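Local coordinates for protein elongin-C (Saccharomyces cerevisiae, PDB 5ZB2) that serves as the adaptor of a cullin-3 ubiquitin ligase, which polyubiquitylates a subunit of RNA polymerase II to trigger its proteolysis and contributes to global genomic repair, at residues 18-22 / 31-35; 24-30 / 53-59. All coordinates share one frame; numbering follows the deposited sequence.

Contact 1: residues 18-22 / 31-35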
ATOM      1  N   ASP B  18     -51.841 -27.289   0.850  1.00120.49           N
ATOM      2  CA  ASP B  18     -51.330 -25.991   0.429  1.00125.57           C
ATOM      3  C   ASP B  18     -49.828 -25.894   0.689  1.00126.93           C
ATOM      4  O   ASP B  18     -49.383 -25.096   1.514  1.00123.61           O
ATOM      5  CB  ASP B  18     -52.068 -24.864   1.158  1.00125.77           C
ATOM      6  CG  ASP B  18     -51.738 -23.493   0.601  1.00132.34           C
ATOM      7  OD1 ASP B  18     -51.629 -23.364  -0.637  1.00131.15           O
ATOM      8  OD2 ASP B  18     -51.586 -22.545   1.400  1.00133.47           O
ATOM      9  N   PHE B  19     -49.054 -26.714  -0.021  1.00122.66           N
ATOM     10  CA  PHE B  19     -47.605 -26.765   0.127  1.00118.02           C
ATOM     11  C   PHE B  19     -46.951 -26.746  -1.249  1.00116.86           C
ATOM     12  O   PHE B  19     -47.622 -26.778  -2.286  1.00113.85           O
ATOM     13  CB  PHE B  19     -47.165 -28.014   0.908  1.00118.55           C
ATOM     14  CG  PHE B  19     -47.436 -27.950   2.391  1.00123.56           C
ATOM     15  CD1 PHE B  19     -47.474 -26.738   3.065  1.00125.88           C
ATOM     16  CD2 PHE B  19     -47.637 -29.115   3.114  1.00128.29           C
ATOM     17  CE1 PHE B  19     -47.718 -26.691   4.425  1.00124.13           C
ATOM     18  CE2 PHE B  19     -47.881 -29.073   4.474  1.00129.52           C
ATOM     19  CZ  PHE B  19     -47.921 -27.860   5.130  1.00127.94           C
ATOM     20  N   VAL B  20     -45.622 -26.693  -1.246  1.00116.22           N
ATOM     21  CA  VAL B  20     -44.817 -26.714  -2.463  1.00118.07           C
ATOM     22  C   VAL B  20     -43.605 -27.598  -2.205  1.00119.87           C
ATOM     23  O   VAL B  20     -42.892 -27.409  -1.214  1.00117.87           O
ATOM     24  CB  VAL B  20     -44.377 -25.299  -2.886  1.00117.40           C
ATOM     25  CG1 VAL B  20     -43.488 -25.357  -4.124  1.00115.58           C
ATOM     26  CG2 VAL B  20     -45.593 -24.420  -3.141  1.00120.04           C
ATOM     27  N   THR B  21     -43.370 -28.558  -3.094  1.00125.59           N
ATOM     28  CA  THR B  21     -42.263 -29.488  -2.928  1.00133.86           C
ATOM     29  C   THR B  21     -40.965 -28.885  -3.452  1.00132.47           C
ATOM     30  O   THR B  21     -40.964 -28.013  -4.326  1.00127.17           O
ATOM     31  CB  THR B  21     -42.548 -30.808  -3.649  1.00148.37           C
ATOM     32  OG1 THR B  21     -41.430 -31.690  -3.491  1.00142.88           O
ATOM     33  CG2 THR B  21     -42.802 -30.581  -5.135  1.00133.33           C
ATOM     34  N   LEU B  22     -39.850 -29.367  -2.907  1.00139.48           N
ATOM     35  CA  LEU B  22     -38.530 -28.869  -3.272  1.00139.63           C
ATOM     36  C   LEU B  22     -37.530 -30.011  -3.173  1.00128.28           C
ATOM     37  O   LEU B  22     -37.468 -30.696  -2.147  1.00127.23           O
ATOM     38  CB  LEU B  22     -38.109 -27.709  -2.363  1.00128.72           C
ATOM     39  CG  LEU B  22     -36.871 -26.925  -2.799  1.00120.81           C
ATOM     40  CD1 LEU B  22     -37.170 -26.131  -4.060  1.00116.17           C
ATOM     41  CD2 LEU B  22     -36.393 -26.011  -1.684  1.00109.40           C
ATOM     42  N   GLU B  31     -40.688 -29.776   1.715  1.00116.27           N
ATOM     43  CA  GLU B  31     -41.941 -29.081   1.459  1.00115.77           C
ATOM     44  C   GLU B  31     -41.911 -27.711   2.121  1.00108.89           C
ATOM     45  O   GLU B  31     -41.346 -27.546   3.208  1.00104.06           O
ATOM     46  CB  GLU B  31     -43.139 -29.880   1.975  1.00133.54           C
ATOM     47  CG  GLU B  31     -43.314 -31.237   1.310  1.00132.58           C
ATOM     48  CD  GLU B  31     -44.767 -31.668   1.236  1.00124.45           C
ATOM     49  OE1 GLU B  31     -45.622 -30.832   0.874  1.00121.84           O
ATOM     50  OE2 GLU B  31     -45.057 -32.843   1.544  1.00117.60           O
ATOM     51  N   ILE B  32     -42.521 -26.731   1.461  1.00108.14           N
ATOM     52  CA  ILE B  32     -42.525 -25.352   1.932  1.00105.50           C
ATOM     53  C   ILE B  32     -43.914 -24.770   1.713  1.00106.96           C
ATOM     54  O   ILE B  32     -44.544 -25.011   0.677  1.00108.74           O
ATOM     55  CB  ILE B  32     -41.462 -24.495   1.212  1.00103.05           C
ATOM     56  CG1 ILE B  32     -40.104 -25.198   1.211  1.00100.88           C
ATOM     57  CG2 ILE B  32     -41.342 -23.128   1.874  1.00 98.21           C
ATOM     58  CD1 ILE B  32     -39.872 -26.104   0.013  1.00106.64           C
ATOM     59  N   SER B  33     -44.389 -24.005   2.692  1.00105.70           N
ATOM     60  CA  SER B  33     -45.649 -23.293   2.536  1.00106.59           C
ATOM     61  C   SER B  33     -45.592 -22.404   1.301  1.00107.59           C
ATOM     62  O   SER B  33     -44.627 -21.660   1.104  1.00106.89           O
ATOM     63  CB  SER B  33     -45.939 -22.454   3.780  1.00104.54           C
ATOM     64  OG  SER B  33     -47.080 -21.635   3.586  1.00105.16           O
ATOM     65  N   ARG B  34     -46.627 -22.488   0.464  1.00111.09           N
ATOM     66  CA  ARG B  34     -46.659 -21.675  -0.747  1.00114.94           C
ATOM     67  C   ARG B  34     -46.471 -20.201  -0.418  1.00109.69           C
ATOM     68  O   ARG B  34     -45.837 -19.460  -1.180  1.00111.79           O
ATOM     69  CB  ARG B  34     -47.975 -21.897  -1.494  1.00124.07           C
ATOM     70  CG  ARG B  34     -48.030 -21.223  -2.859  1.00124.88           C
ATOM     71  CD  ARG B  34     -49.330 -21.535  -3.582  1.00138.78           C
ATOM     72  NE  ARG B  34     -50.497 -21.023  -2.866  1.00157.42           N
ATOM     73  CZ  ARG B  34     -51.014 -19.808  -3.028  1.00143.85           C
ATOM     74  NH1 ARG B  34     -50.476 -18.951  -3.889  1.00140.80           N
ATOM     75  NH2 ARG B  34     -52.078 -19.445  -2.325  1.00132.80           N
ATOM     76  N   SER B  35     -47.010 -19.756   0.719  1.00105.45           N
ATOM     77  CA  SER B  35     -46.821 -18.371   1.135  1.00102.81           C
ATOM     78  C   SER B  35     -45.380 -18.103   1.550  1.00101.35           C
ATOM     79  O   SER B  35     -44.904 -16.968   1.435  1.00 98.04           O
ATOM     80  CB  SER B  35     -47.773 -18.034   2.280  1.00101.02           C
ATOM     81  OG  SER B  35     -47.648 -16.675   2.660  1.00122.17           O
TER
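Val20 and Ile32 face each other as an antiparallel hydrogen-bonded pair in the beta hairpin that opens the Skp1-type POZ fold of elongin-C. Ile32 N gives its hydrogen to Val20 O at 2.8 Å, while the return bond from Val20 N to Ile32 O is bent to 130° at the hydrogen and weak. The packing is tight on the face that carries these two side chains. Ile32 sets CG1 beside its own backbone N (chi1 -49°), and from there CD1 runs back over the neighbouring strand to lie 3.4 Å from Leu22 CB. Helix 55-71 closes this side, Val62 meeting Ile32 and Leu58 meeting Leu22. Farther along, CG2 of Val20 rests on the root of Arg34, 3.8 Å from its CB.

The other face, with Thr21 and Glu31, is looser and more exposed. Glu31 bends at chi2, and its carboxylate stands almost perpendicular to the Phe19 ring, with OE1 3.2 Å from Phe19 CB. Ser33 takes the N-cap position of helix 34-37, its hydroxyl oxygen weakly accepting from Ser35 N. At the exposed end a long salt bridge, whose hydrogen bond is weak, joins the two segments: Arg34 NE points nearly straight at Asp18 OD1, 3.4 Å off, and the carboxylate oxygen lies at the edge of the guanidinium, in its plane.

Contact 2: residues 24-30 / 53-59; sequences SKDDKEY and FDSHILE
The turn of the first beta hairpin meets the start of helix 55-71 here, with Phe53 O as the shared acceptor. Lys25 N approaches this carbonyl almost head-on at 3.1 Å, with a C=O...N angle of 169°. The hydroxyl of Ser24 gives it a second hydrogen bond, OG to Phe53 O at 2.9 Å, from a donor tilted 29° out of the carbonyl plane. Two donors from successive residues thus grip one oxygen just ahead of the helix, whose N-cap position belongs to Asp54. Ser24 also packs against the helix, its CA 3.6 Å from Leu58 CD2.

This joins the sheet of the Skp1-type POZ fold to the helix that covers it, and Tyr30, on the second hairpin strand, lays its ring against the helix. Its chi1 of -61° turns the ring toward the first helical turn, crossing Leu58 and Glu59 at about right angles. Glu59 N sits over one ring face near the rim, Tyr30 CE2 lies 3.9 Å from Glu59 CB, and Tyr30 OH comes to 3.1 Å from Ser55 O.

Toward solvent, the Ser55 hydroxyl donates a weak bond to the carboxylate of Asp26, OG to OD2 at 3.3 Å. Lys28 passes alongside the same hydroxyl with its aliphatic chain, bringing CD within 3.4 Å of Ser55 OG.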
ATOM      1  N   SER B  24     -33.514 -31.557  -3.610  1.00121.09           N
ATOM      2  CA  SER B  24     -32.108 -31.218  -3.460  1.00118.06           C
ATOM      3  C   SER B  24     -31.275 -31.978  -4.489  1.00122.16           C
ATOM      4  O   SER B  24     -31.788 -32.768  -5.286  1.00126.78           O
ATOM      5  CB  SER B  24     -31.631 -31.538  -2.042  1.00115.54           C
ATOM      6  OG  SER B  24     -30.256 -31.238  -1.892  1.00117.28           O
ATOM      7  N   LYS B  25     -29.963 -31.734  -4.470  1.00121.16           N
ATOM      8  CA  LYS B  25     -29.056 -32.531  -5.289  1.00123.08           C
ATOM      9  C   LYS B  25     -29.195 -34.008  -4.946  1.00133.53           C
ATOM     10  O   LYS B  25     -29.328 -34.857  -5.835  1.00155.69           O
ATOM     11  CB  LYS B  25     -27.615 -32.061  -5.094  1.00118.62           C
ATOM     12  CG  LYS B  25     -26.616 -32.760  -6.004  1.00119.41           C
ATOM     13  CD  LYS B  25     -25.231 -32.145  -5.897  1.00118.21           C
ATOM     14  CE  LYS B  25     -24.270 -32.781  -6.890  1.00124.06           C
ATOM     15  NZ  LYS B  25     -22.921 -32.148  -6.854  1.00121.35           N
ATOM     16  N   ASP B  26     -29.165 -34.332  -3.657  1.00131.84           N
ATOM     17  CA  ASP B  26     -29.574 -35.652  -3.212  1.00135.16           C
ATOM     18  C   ASP B  26     -31.085 -35.799  -3.374  1.00137.91           C
ATOM     19  O   ASP B  26     -31.827 -34.816  -3.460  1.00146.76           O
ATOM     20  CB  ASP B  26     -29.173 -35.879  -1.754  1.00133.12           C
ATOM     21  CG  ASP B  26     -27.669 -35.932  -1.566  1.00142.23           C
ATOM     22  OD1 ASP B  26     -26.970 -36.399  -2.490  1.00133.51           O
ATOM     23  OD2 ASP B  26     -27.188 -35.510  -0.493  1.00154.75           O
ATOM     24  N   ASP B  27     -31.540 -37.050  -3.414  1.00138.93           N
ATOM     25  CA  ASP B  27     -32.956 -37.319  -3.633  1.00141.37           C
ATOM     26  C   ASP B  27     -33.841 -36.822  -2.495  1.00139.52           C
ATOM     27  O   ASP B  27     -35.069 -36.891  -2.619  1.00134.74           O
ATOM     28  CB  ASP B  27     -33.172 -38.818  -3.843  1.00148.91           C
ATOM     29  CG  ASP B  27     -32.522 -39.324  -5.116  1.00147.36           C
ATOM     30  OD1 ASP B  27     -32.423 -38.543  -6.088  1.00136.25           O
ATOM     31  OD2 ASP B  27     -32.107 -40.502  -5.147  1.00156.04           O
ATOM     32  N   LYS B  28     -33.261 -36.326  -1.403  1.00136.75           N
ATOM     33  CA  LYS B  28     -34.061 -35.814  -0.298  1.00128.90           C
ATOM     34  C   LYS B  28     -34.913 -34.637  -0.757  1.00128.94           C
ATOM     35  O   LYS B  28     -34.442 -33.748  -1.471  1.00129.82           O
ATOM     36  CB  LYS B  28     -33.155 -35.387   0.859  1.00123.61           C
ATOM     37  CG  LYS B  28     -32.191 -36.467   1.328  1.00126.84           C
ATOM     38  CD  LYS B  28     -31.447 -36.046   2.585  1.00124.78           C
ATOM     39  CE  LYS B  28     -30.310 -37.003   2.907  1.00119.03           C
ATOM     40  NZ  LYS B  28     -30.796 -38.389   3.145  1.00114.91           N
ATOM     41  N   GLU B  29     -36.175 -34.634  -0.337  1.00129.06           N
ATOM     42  CA  GLU B  29     -37.134 -33.607  -0.712  1.00129.90           C
ATOM     43  C   GLU B  29     -37.458 -32.724   0.488  1.00132.33           C
ATOM     44  O   GLU B  29     -37.164 -33.058   1.638  1.00129.06           O
ATOM     45  CB  GLU B  29     -38.416 -34.240  -1.268  1.00128.57           C
ATOM     46  CG  GLU B  29     -38.203 -35.078  -2.520  1.00121.79           C
ATOM     47  CD  GLU B  29     -39.498 -35.647  -3.071  1.00111.83           C
ATOM     48  OE1 GLU B  29     -40.558 -35.431  -2.446  1.00107.31           O
ATOM     49  OE2 GLU B  29     -39.456 -36.310  -4.128  1.00108.81           O
ATOM     50  N   TYR B  30     -38.075 -31.579   0.199  1.00142.09           N
ATOM     51  CA  TYR B  30     -38.474 -30.630   1.229  1.00127.76           C
ATOM     52  C   TYR B  30     -39.749 -29.928   0.785  1.00124.32           C
ATOM     53  O   TYR B  30     -39.874 -29.533  -0.378  1.00126.45           O
ATOM     54  CB  TYR B  30     -37.375 -29.595   1.498  1.00120.45           C
ATOM     55  CG  TYR B  30     -36.078 -30.188   1.999  1.00116.37           C
ATOM     56  CD1 TYR B  30     -35.091 -30.596   1.113  1.00118.91           C
ATOM     57  CD2 TYR B  30     -35.840 -30.336   3.358  1.00114.33           C
ATOM     58  CE1 TYR B  30     -33.905 -31.138   1.566  1.00119.84           C
ATOM     59  CE2 TYR B  30     -34.657 -30.877   3.820  1.00120.17           C
ATOM     60  CZ  TYR B  30     -33.694 -31.277   2.920  1.00121.91           C
ATOM     61  OH  TYR B  30     -32.513 -31.815   3.373  1.00111.09           O
ATOM     62  N   PHE B  53     -26.710 -28.172  -4.986  1.00107.91           N
ATOM     63  CA  PHE B  53     -26.847 -27.773  -3.592  1.00106.53           C
ATOM     64  C   PHE B  53     -27.128 -29.001  -2.740  1.00110.71           C
ATOM     65  O   PHE B  53     -27.993 -29.814  -3.080  1.00111.56           O
ATOM     66  CB  PHE B  53     -27.965 -26.738  -3.415  1.00 99.23           C
ATOM     67  CG  PHE B  53     -27.620 -25.370  -3.939  1.00 93.49           C
ATOM     68  CD1 PHE B  53     -26.332 -24.868  -3.830  1.00 90.02           C
ATOM     69  CD2 PHE B  53     -28.590 -24.582  -4.537  1.00 88.80           C
ATOM     70  CE1 PHE B  53     -26.019 -23.613  -4.308  1.00 82.18           C
ATOM     71  CE2 PHE B  53     -28.280 -23.324  -5.020  1.00 83.70           C
ATOM     72  CZ  PHE B  53     -26.992 -22.839  -4.904  1.00 78.37           C
ATOM     73  N   ASP B  54     -26.400 -29.124  -1.633  1.00114.66           N
ATOM     74  CA  ASP B  54     -26.508 -30.279  -0.758  1.00114.82           C
ATOM     75  C   ASP B  54     -27.763 -30.188   0.109  1.00109.50           C
ATOM     76  O   ASP B  54     -28.468 -29.176   0.141  1.00104.06           O
ATOM     77  CB  ASP B  54     -25.265 -30.398   0.121  1.00119.34           C
ATOM     78  CG  ASP B  54     -23.990 -30.542  -0.688  1.00125.72           C
ATOM     79  OD1 ASP B  54     -24.050 -31.110  -1.798  1.00128.28           O
ATOM     80  OD2 ASP B  54     -22.929 -30.084  -0.213  1.00128.44           O
ATOM     81  N   SER B  55     -28.029 -31.277   0.832  1.00110.45           N
ATOM     82  CA  SER B  55     -29.245 -31.365   1.634  1.00107.91           C
ATOM     83  C   SER B  55     -29.212 -30.390   2.804  1.00101.66           C
ATOM     84  O   SER B  55     -30.239 -29.791   3.147  1.00 96.87           O
ATOM     85  CB  SER B  55     -29.427 -32.799   2.133  1.00109.84           C
ATOM     86  OG  SER B  55     -29.494 -33.705   1.045  1.00112.48           O
ATOM     87  N   HIS B  56     -28.047 -30.218   3.430  1.00101.06           N
ATOM     88  CA  HIS B  56     -27.949 -29.322   4.578  1.00 98.29           C
ATOM     89  C   HIS B  56     -28.177 -27.869   4.181  1.00 94.38           C
ATOM     90  O   HIS B  56     -28.625 -27.065   5.007  1.00 89.22           O
ATOM     91  CB  HIS B  56     -26.586 -29.483   5.251  1.00 99.56           C
ATOM     92  CG  HIS B  56     -25.427 -29.168   4.359  1.00107.20           C
ATOM     93  ND1 HIS B  56     -24.788 -27.947   4.371  1.00109.86           N
ATOM     94  CD2 HIS B  56     -24.789 -29.916   3.427  1.00122.94           C
ATOM     95  CE1 HIS B  56     -23.807 -27.956   3.486  1.00112.13           C
ATOM     96  NE2 HIS B  56     -23.787 -29.139   2.899  1.00120.41           N
ATOM     97  N   ILE B  57     -27.884 -27.511   2.928  1.00 94.54           N
ATOM     98  CA  ILE B  57     -28.077 -26.133   2.485  1.00 90.08           C
ATOM     99  C   ILE B  57     -29.562 -25.829   2.327  1.00 84.63           C
ATOM    100  O   ILE B  57     -30.070 -24.844   2.875  1.00 80.02           O
ATOM    101  CB  ILE B  57     -27.305 -25.879   1.177  1.00 90.26           C
ATOM    102  CG1 ILE B  57     -25.801 -26.089   1.386  1.00 96.38           C
ATOM    103  CG2 ILE B  57     -27.581 -24.477   0.641  1.00 79.54           C
ATOM    104  CD1 ILE B  57     -25.158 -25.152   2.404  1.00 87.90           C
ATOM    105  N   LEU B  58     -30.279 -26.667   1.574  1.00 87.37           N
ATOM    106  CA  LEU B  58     -31.700 -26.423   1.344  1.00 85.34           C
ATOM    107  C   LEU B  58     -32.479 -26.425   2.652  1.00 80.94           C
ATOM    108  O   LEU B  58     -33.370 -25.591   2.854  1.00 75.29           O
ATOM    109  CB  LEU B  58     -32.269 -27.467   0.386  1.00 93.40           C
ATOM    110  CG  LEU B  58     -31.997 -27.219  -1.097  1.00 99.67           C
ATOM    111  CD1 LEU B  58     -30.543 -27.491  -1.441  1.00101.50           C
ATOM    112  CD2 LEU B  58     -32.920 -28.065  -1.959  1.00118.10           C
ATOM    113  N   GLU B  59     -32.161 -27.357   3.553  1.00 86.43           N
ATOM    114  CA  GLU B  59     -32.821 -27.376   4.853  1.00 86.47           C
ATOM    115  C   GLU B  59     -32.680 -26.039   5.566  1.00 79.15           C
ATOM    116  O   GLU B  59     -33.591 -25.621   6.289  1.00 75.44           O
ATOM    117  CB  GLU B  59     -32.252 -28.506   5.714  1.00 94.50           C
ATOM    118  CG  GLU B  59     -32.837 -28.570   7.119  1.00111.38           C
ATOM    119  CD  GLU B  59     -32.604 -29.909   7.791  1.00116.24           C
ATOM    120  OE1 GLU B  59     -33.527 -30.753   7.773  1.00116.84           O
ATOM    121  OE2 GLU B  59     -31.498 -30.124   8.331  1.00131.54           O
TER

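Contacts 1 and 2, with centres about 15 Å apart, share strand 29-33: its first two residues belong to contact 2 and its later ones to contact 1. The hairpin ladder runs on from one to the other, since Leu22 O lies 2.6 Å from Tyr30 N, a probable hydrogen bond. Contact 1 pairs the hairpin strands, and contact 2 ties their connecting turn to helix 55-71. The two meet in the core beneath the sheet, where Leu22 CD2 touches Leu58 CD2 at 4.0 Å. Along the chain their segments alternate, 18-22, 24-30, 31-35 and 53-59, and no other protein chain of the assembly touches any of them.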